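Local coordinates for 24-sterol C-methyltransferase (Haloferax volcanii, PDB 6F5Z), which is a putative methyltransferase that binds S-adenosyl-L-homocysteine and forms a complex with the Trm112 methyltransferase activator, at residues D21-R33 against A180-I192. Numbering follows the deposited sequence.
Sequences DRHWHTAKHALAR and AEQDSIADLDIDI. With SAH (S-adenosyl-L-homocysteine), chain G.
His25, on helix 16-33, meets Asp187 and Asp189 in the loop after strand 178-185 with its whole side chain. Its CB lies 3.4 Å from Asp187 OD1, and CG lies beside the backbone N, anti to the carbonyl carbon. ND1 donates to Asp187 OD2 over 2.8 Å; the N-H...O angle of 155° and an acceptor in the ring plane, met on its syn side, support a well-formed bond. CD2, CE1 and NE2 all run under Asp189 CB, which stands 3.6 Å from the ring centroid and 8° off the normal, a CH-pi contact; Arg22 O lies above the opposite face, toward its rim. Asp187 OD1 meanwhile accepts from the backbone N of Asp189 and Ile190, an Asx turn and an Asx motif. Replacing Asp187 by an alanine is likely to leave His25 ND1 without its acceptor and the amides of Asp189 and Ile190 without the carboxylate oxygen they share, letting the turn loosen. Lys28 NZ reaches Asp189 OD2 at 3.3 Å as a salt bridge, and one water links that oxygen to His25 O and Leu188 N.

Farther along the helix, Ile185 sets CG2 against Thr26 and His29, and CD1 3.8 Å from Ala30 CB. The same isoleucine covers one face of the Arg33 guanidinium, whose NH1 (2.9 Å) and NH2 both grip Asp183 OD2 from its anti side, near the guanidinium plane. Arg33 also packs on Arg33 of the second subunit, another copy of this protein, placing this end at the subunit interface. At the other end, His23 ND1 donates to SAH OXT in a nearly straight bond. The helix thus joins the strand outermost within this chain of a Rossmann-like methyltransferase sheet, with its characteristic antiparallel strand 218-224 beside it, to the S-adenosyl-L-homocysteine pocket.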
loop_
_atom_site.group_PDB
_atom_site.type_symbol
_atom_site.label_atom_id
_atom_site.label_comp_id
_atom_site.label_asym_id
_atom_site.label_seq_id
_atom_site.Cartn_x
_atom_site.Cartn_y
_atom_site.Cartn_z
ATOM N N ASP B 21 11.393 15.140 15.179
ATOM C CA ASP B 21 11.073 16.285 14.324
ATOM C C ASP B 21 11.525 16.117 12.878
ATOM O O ASP B 21 10.795 16.504 11.950
ATOM C CB ASP B 21 11.627 17.588 14.930
ATOM C CG ASP B 21 10.953 17.995 16.234
ATOM O OD1 ASP B 21 9.773 17.607 16.446
ATOM O OD2 ASP B 21 11.599 18.710 17.040
ATOM N N ARG B 22 12.695 15.504 12.688
ATOM C CA ARG B 22 13.218 15.278 11.332
ATOM C C ARG B 22 12.436 14.136 10.636
ATOM O O ARG B 22 11.994 14.284 9.499
ATOM C CB ARG B 22 14.709 14.895 11.369
ATOM C CG ARG B 22 15.609 16.043 11.842
ATOM C CD ARG B 22 17.097 15.763 11.660
ATOM N NE ARG B 22 17.571 14.636 12.466
ATOM C CZ ARG B 22 17.938 14.710 13.743
ATOM N NH1 ARG B 22 18.356 13.627 14.381
ATOM N NH2 ARG B 22 17.882 15.865 14.394
ATOM N N HIS B 23 12.274 13.013 11.343
ATOM C CA HIS B 23 11.637 11.841 10.751
ATOM C C HIS B 23 10.167 12.038 10.473
ATOM O O HIS B 23 9.637 11.459 9.506
ATOM C CB HIS B 23 11.873 10.620 11.639
ATOM C CG HIS B 23 13.334 10.311 11.723
ATOM N ND1 HIS B 23 13.870 9.621 12.792
ATOM C CD2 HIS B 23 14.340 10.662 10.882
ATOM C CE1 HIS B 23 15.178 9.561 12.565
ATOM N NE2 HIS B 23 15.503 10.163 11.429
ATOM N N TRP B 24 9.496 12.892 11.281
ATOM C CA TRP B 24 8.073 13.167 11.051
ATOM C C TRP B 24 7.812 13.701 9.655
ATOM O O TRP B 24 6.720 13.483 9.102
ATOM C CB TRP B 24 7.592 14.225 12.067
ATOM C CG TRP B 24 6.140 14.574 11.931
ATOM C CD1 TRP B 24 5.613 15.791 11.589
ATOM C CD2 TRP B 24 5.028 13.711 12.195
ATOM N NE1 TRP B 24 4.238 15.739 11.626
ATOM C CE2 TRP B 24 3.854 14.472 12.016
ATOM C CE3 TRP B 24 4.912 12.368 12.602
ATOM C CZ2 TRP B 24 2.574 13.917 12.178
ATOM C CZ3 TRP B 24 3.649 11.816 12.755
ATOM C CH2 TRP B 24 2.498 12.578 12.526
ATOM N N HIS B 25 8.791 14.431 9.063
ATOM C CA HIS B 25 8.580 14.998 7.727
ATOM C C HIS B 25 8.111 13.966 6.718
ATOM O O HIS B 25 7.312 14.289 5.834
ATOM C CB HIS B 25 9.871 15.601 7.160
ATOM C CG HIS B 25 10.438 16.735 7.961
ATOM N ND1 HIS B 25 11.731 17.181 7.732
ATOM C CD2 HIS B 25 9.904 17.446 8.984
ATOM C CE1 HIS B 25 11.935 18.172 8.599
ATOM N NE2 HIS B 25 10.886 18.358 9.389
ATOM N N THR B 26 8.616 12.729 6.840
ATOM C CA THR B 26 8.163 11.683 5.897
ATOM C C THR B 26 7.269 10.669 6.612
ATOM O O THR B 26 6.349 10.107 6.002
ATOM C CB THR B 26 9.334 10.994 5.212
ATOM O OG1 THR B 26 10.180 10.399 6.196
ATOM C CG2 THR B 26 10.118 11.961 4.333
ATOM N N ALA B 27 7.567 10.391 7.901
ATOM C CA ALA B 27 6.759 9.402 8.654
ATOM C C ALA B 27 5.289 9.779 8.680
ATOM O O ALA B 27 4.426 8.885 8.657
ATOM C CB ALA B 27 7.249 9.267 10.096
ATOM N N LYS B 28 4.969 11.093 8.717
ATOM C CA LYS B 28 3.556 11.456 8.771
ATOM C C LYS B 28 2.802 10.887 7.572
ATOM O O LYS B 28 1.629 10.508 7.740
ATOM C CB LYS B 28 3.405 12.978 8.826
ATOM C CG LYS B 28 3.861 13.735 7.606
ATOM C CD LYS B 28 3.742 15.264 7.831
ATOM C CE LYS B 28 4.221 16.041 6.634
ATOM N NZ LYS B 28 4.311 17.494 6.943
ATOM N N HIS B 29 3.434 10.838 6.394
ATOM C CA HIS B 29 2.768 10.369 5.178
ATOM C C HIS B 29 2.659 8.869 5.181
ATOM O O HIS B 29 1.639 8.322 4.743
ATOM C CB HIS B 29 3.528 10.810 3.924
ATOM C CG HIS B 29 3.504 12.290 3.727
ATOM N ND1 HIS B 29 2.312 12.971 3.553
ATOM C CD2 HIS B 29 4.525 13.178 3.714
ATOM C CE1 HIS B 29 2.641 14.243 3.380
ATOM N NE2 HIS B 29 3.959 14.425 3.500
ATOM N N ALA B 30 3.706 8.181 5.657
ATOM C CA ALA B 30 3.661 6.708 5.693
ATOM C C ALA B 30 2.612 6.247 6.718
ATOM O O ALA B 30 1.833 5.338 6.450
ATOM C CB ALA B 30 5.029 6.148 6.069
ATOM N N LEU B 31 2.555 6.901 7.894
ATOM C CA LEU B 31 1.591 6.525 8.923
ATOM C C LEU B 31 0.170 6.707 8.422
ATOM O O LEU B 31 -0.715 5.888 8.718
ATOM C CB LEU B 31 1.787 7.372 10.190
ATOM C CG LEU B 31 3.066 7.030 10.928
ATOM C CD1 LEU B 31 3.504 8.172 11.886
ATOM C CD2 LEU B 31 2.926 5.731 11.704
ATOM N N ALA B 32 -0.048 7.776 7.626
ATOM C CA ALA B 32 -1.401 8.058 7.144
ATOM C C ALA B 32 -1.910 6.979 6.211
ATOM O O ALA B 32 -3.136 6.903 6.023
ATOM C CB ALA B 32 -1.455 9.402 6.439
ATOM N N ARG B 33 -1.013 6.171 5.632
ATOM C CA ARG B 33 -1.398 5.126 4.677
ATOM C C ARG B 33 -1.864 3.880 5.418
ATOM O O ARG B 33 -2.497 3.011 4.771
ATOM C CB ARG B 33 -0.187 4.751 3.785
ATOM C CG ARG B 33 0.175 5.868 2.849
ATOM C CD ARG B 33 1.396 5.570 2.005
ATOM N NE ARG B 33 1.850 6.780 1.314
ATOM C CZ ARG B 33 2.690 6.788 0.286
ATOM N NH1 ARG B 33 3.166 5.652 -0.200
ATOM N NH2 ARG B 33 3.080 7.939 -0.250
ATOM N N ALA B 180 2.794 -5.281 -0.757
ATOM C CA ALA B 180 1.595 -4.576 -1.239
ATOM C C ALA B 180 1.868 -3.237 -1.881
ATOM O O ALA B 180 1.038 -2.754 -2.659
ATOM C CB ALA B 180 0.610 -4.381 -0.092
ATOM N N GLU B 181 2.998 -2.616 -1.513
ATOM C CA GLU B 181 3.301 -1.284 -1.962
ATOM C C GLU B 181 4.758 -1.031 -1.692
ATOM O O GLU B 181 5.305 -1.548 -0.706
ATOM C CB GLU B 181 2.467 -0.293 -1.104
ATOM C CG GLU B 181 2.480 1.117 -1.632
ATOM C CD GLU B 181 3.209 2.131 -0.774
ATOM O OE1 GLU B 181 4.434 2.299 -0.961
ATOM O OE2 GLU B 181 2.546 2.800 0.047
ATOM N N GLN B 182 5.377 -0.233 -2.541
ATOM C CA GLN B 182 6.735 0.217 -2.239
ATOM C C GLN B 182 6.892 1.597 -2.861
ATOM O O GLN B 182 6.522 1.775 -4.023
ATOM C CB GLN B 182 7.792 -0.757 -2.706
ATOM C CG GLN B 182 9.175 -0.283 -2.212
ATOM C CD GLN B 182 10.275 -1.220 -2.627
ATOM O OE1 GLN B 182 10.463 -1.398 -3.847
ATOM N NE2 GLN B 182 10.994 -1.830 -1.662
ATOM N N ASP B 183 7.373 2.558 -2.078
ATOM C CA ASP B 183 7.410 3.920 -2.596
ATOM C C ASP B 183 8.519 4.740 -1.974
ATOM O O ASP B 183 9.121 4.358 -0.975
ATOM C CB ASP B 183 6.059 4.584 -2.207
ATOM C CG ASP B 183 5.596 5.782 -3.033
ATOM O OD1 ASP B 183 6.214 6.054 -4.098
ATOM O OD2 ASP B 183 4.533 6.372 -2.678
ATOM N N SER B 184 8.773 5.905 -2.589
ATOM C CA SER B 184 9.666 6.930 -2.057
ATOM C C SER B 184 8.765 8.070 -1.542
ATOM O O SER B 184 7.852 8.493 -2.255
ATOM C CB SER B 184 10.529 7.487 -3.185
ATOM O OG SER B 184 11.394 6.477 -3.679
ATOM N N ILE B 185 8.999 8.525 -0.322
ATOM C CA ILE B 185 8.244 9.628 0.265
ATOM C C ILE B 185 9.214 10.794 0.426
ATOM O O ILE B 185 10.188 10.703 1.192
ATOM C CB ILE B 185 7.658 9.202 1.631
ATOM C CG1 ILE B 185 6.689 7.987 1.403
ATOM C CG2 ILE B 185 6.872 10.382 2.250
ATOM C CD1 ILE B 185 6.088 7.462 2.709
ATOM N N ALA B 186 8.952 11.872 -0.334
ATOM C CA ALA B 186 9.849 13.016 -0.289
ATOM C C ALA B 186 9.742 13.759 1.034
ATOM O O ALA B 186 8.648 13.818 1.651
ATOM C CB ALA B 186 9.521 13.972 -1.417
ATOM N N ASP B 187 10.877 14.387 1.452
ATOM C CA ASP B 187 10.895 15.273 2.606
ATOM C C ASP B 187 10.835 16.662 1.979
ATOM O O ASP B 187 11.826 17.150 1.411
ATOM C CB ASP B 187 12.154 15.089 3.460
ATOM C CG ASP B 187 12.204 16.050 4.633
ATOM O OD1 ASP B 187 11.489 17.078 4.588
ATOM O OD2 ASP B 187 12.916 15.756 5.610
ATOM N N LEU B 188 9.662 17.288 2.085
ATOM C CA LEU B 188 9.434 18.625 1.498
ATOM C C LEU B 188 9.617 19.714 2.537
ATOM O O LEU B 188 9.572 20.899 2.187
ATOM C CB LEU B 188 8.002 18.714 0.960
ATOM C CG LEU B 188 7.616 17.757 -0.179
ATOM C CD1 LEU B 188 6.209 18.065 -0.693
ATOM C CD2 LEU B 188 8.618 17.771 -1.319
ATOM N N ASP B 189 9.763 19.344 3.806
ATOM C CA ASP B 189 9.837 20.311 4.893
ATOM C C ASP B 189 11.214 20.820 5.161
ATOM O O ASP B 189 11.367 21.960 5.604
ATOM C CB ASP B 189 9.259 19.730 6.183
ATOM C CG ASP B 189 7.775 19.500 6.034
ATOM O OD1 ASP B 189 7.060 20.472 5.723
ATOM O OD2 ASP B 189 7.345 18.326 6.116
ATOM N N ILE B 190 12.228 19.982 4.986
ATOM C CA ILE B 190 13.584 20.442 5.282
ATOM C C ILE B 190 13.967 21.591 4.349
ATOM O O ILE B 190 13.740 21.525 3.135
ATOM C CB ILE B 190 14.614 19.265 5.260
ATOM C CG1 ILE B 190 15.977 19.734 5.808
ATOM C CG2 ILE B 190 14.709 18.615 3.870
ATOM C CD1 ILE B 190 16.995 18.602 6.122
ATOM N N ASP B 191 14.518 22.664 4.944
ATOM C CA ASP B 191 14.904 23.846 4.172
ATOM C C ASP B 191 16.166 23.547 3.360
ATOM O O ASP B 191 17.104 22.926 3.861
ATOM C CB ASP B 191 15.187 25.024 5.136
ATOM C CG ASP B 191 15.619 26.313 4.444
ATOM O OD1 ASP B 191 14.821 26.860 3.648
ATOM O OD2 ASP B 191 16.757 26.774 4.701
ATOM N N ILE B 192 16.150 23.943 2.102
ATOM C CA ILE B 192 17.309 23.774 1.229
ATOM C C ILE B 192 17.791 25.193 0.888
ATOM O O ILE B 192 17.079 25.920 0.195
ATOM C CB ILE B 192 17.021 22.917 -0.018
ATOM C CG1 ILE B 192 16.628 21.478 0.455
ATOM C CG2 ILE B 192 18.277 22.863 -0.941
ATOM C CD1 ILE B 192 16.286 20.559 -0.640
HETATM N N SAH G . 11.593 5.262 15.077
HETATM C CA SAH G . 12.249 6.425 15.733
HETATM C CB SAH G . 13.728 6.149 16.213
HETATM C CG SAH G . 14.685 5.853 15.063
HETATM S SD SAH G . 16.381 5.569 15.692
HETATM C C SAH G . 12.246 7.682 14.823
HETATM O O SAH G . 11.654 7.517 13.672
HETATM O OXT SAH G . 12.744 8.727 15.173
HETATM C "C5'" SAH G . 16.476 3.768 15.829
HETATM C "C4'" SAH G . 15.813 3.218 17.078
HETATM O "O4'" SAH G . 15.860 1.769 17.002
HETATM C "C3'" SAH G . 16.578 3.619 18.345
HETATM O "O3'" SAH G . 15.722 4.151 19.356
HETATM C "C2'" SAH G . 17.344 2.345 18.719
HETATM O "O2'" SAH G . 17.625 2.188 20.108
HETATM C "C1'" SAH G . 16.422 1.246 18.194
HETATM N N9 SAH G . 17.100 -0.007 17.854
HETATM C C8 SAH G . 18.156 -0.169 16.990
HETATM N N7 SAH G . 18.534 -1.415 16.836
HETATM C C5 SAH G . 17.664 -2.126 17.649
HETATM C C6 SAH G . 17.537 -3.505 17.936
HETATM N N6 SAH G . 18.344 -4.451 17.436
HETATM N N1 SAH G . 16.563 -3.882 18.801
HETATM C C2 SAH G . 15.790 -2.939 19.356
HETATM N N3 SAH G . 15.814 -1.617 19.164
HETATM C C4 SAH G . 16.777 -1.269 18.286
HETATM O O HOH W 1 7.678 16.500 4.148
HETATM O O HOH W 2 6.474 17.937 8.655
#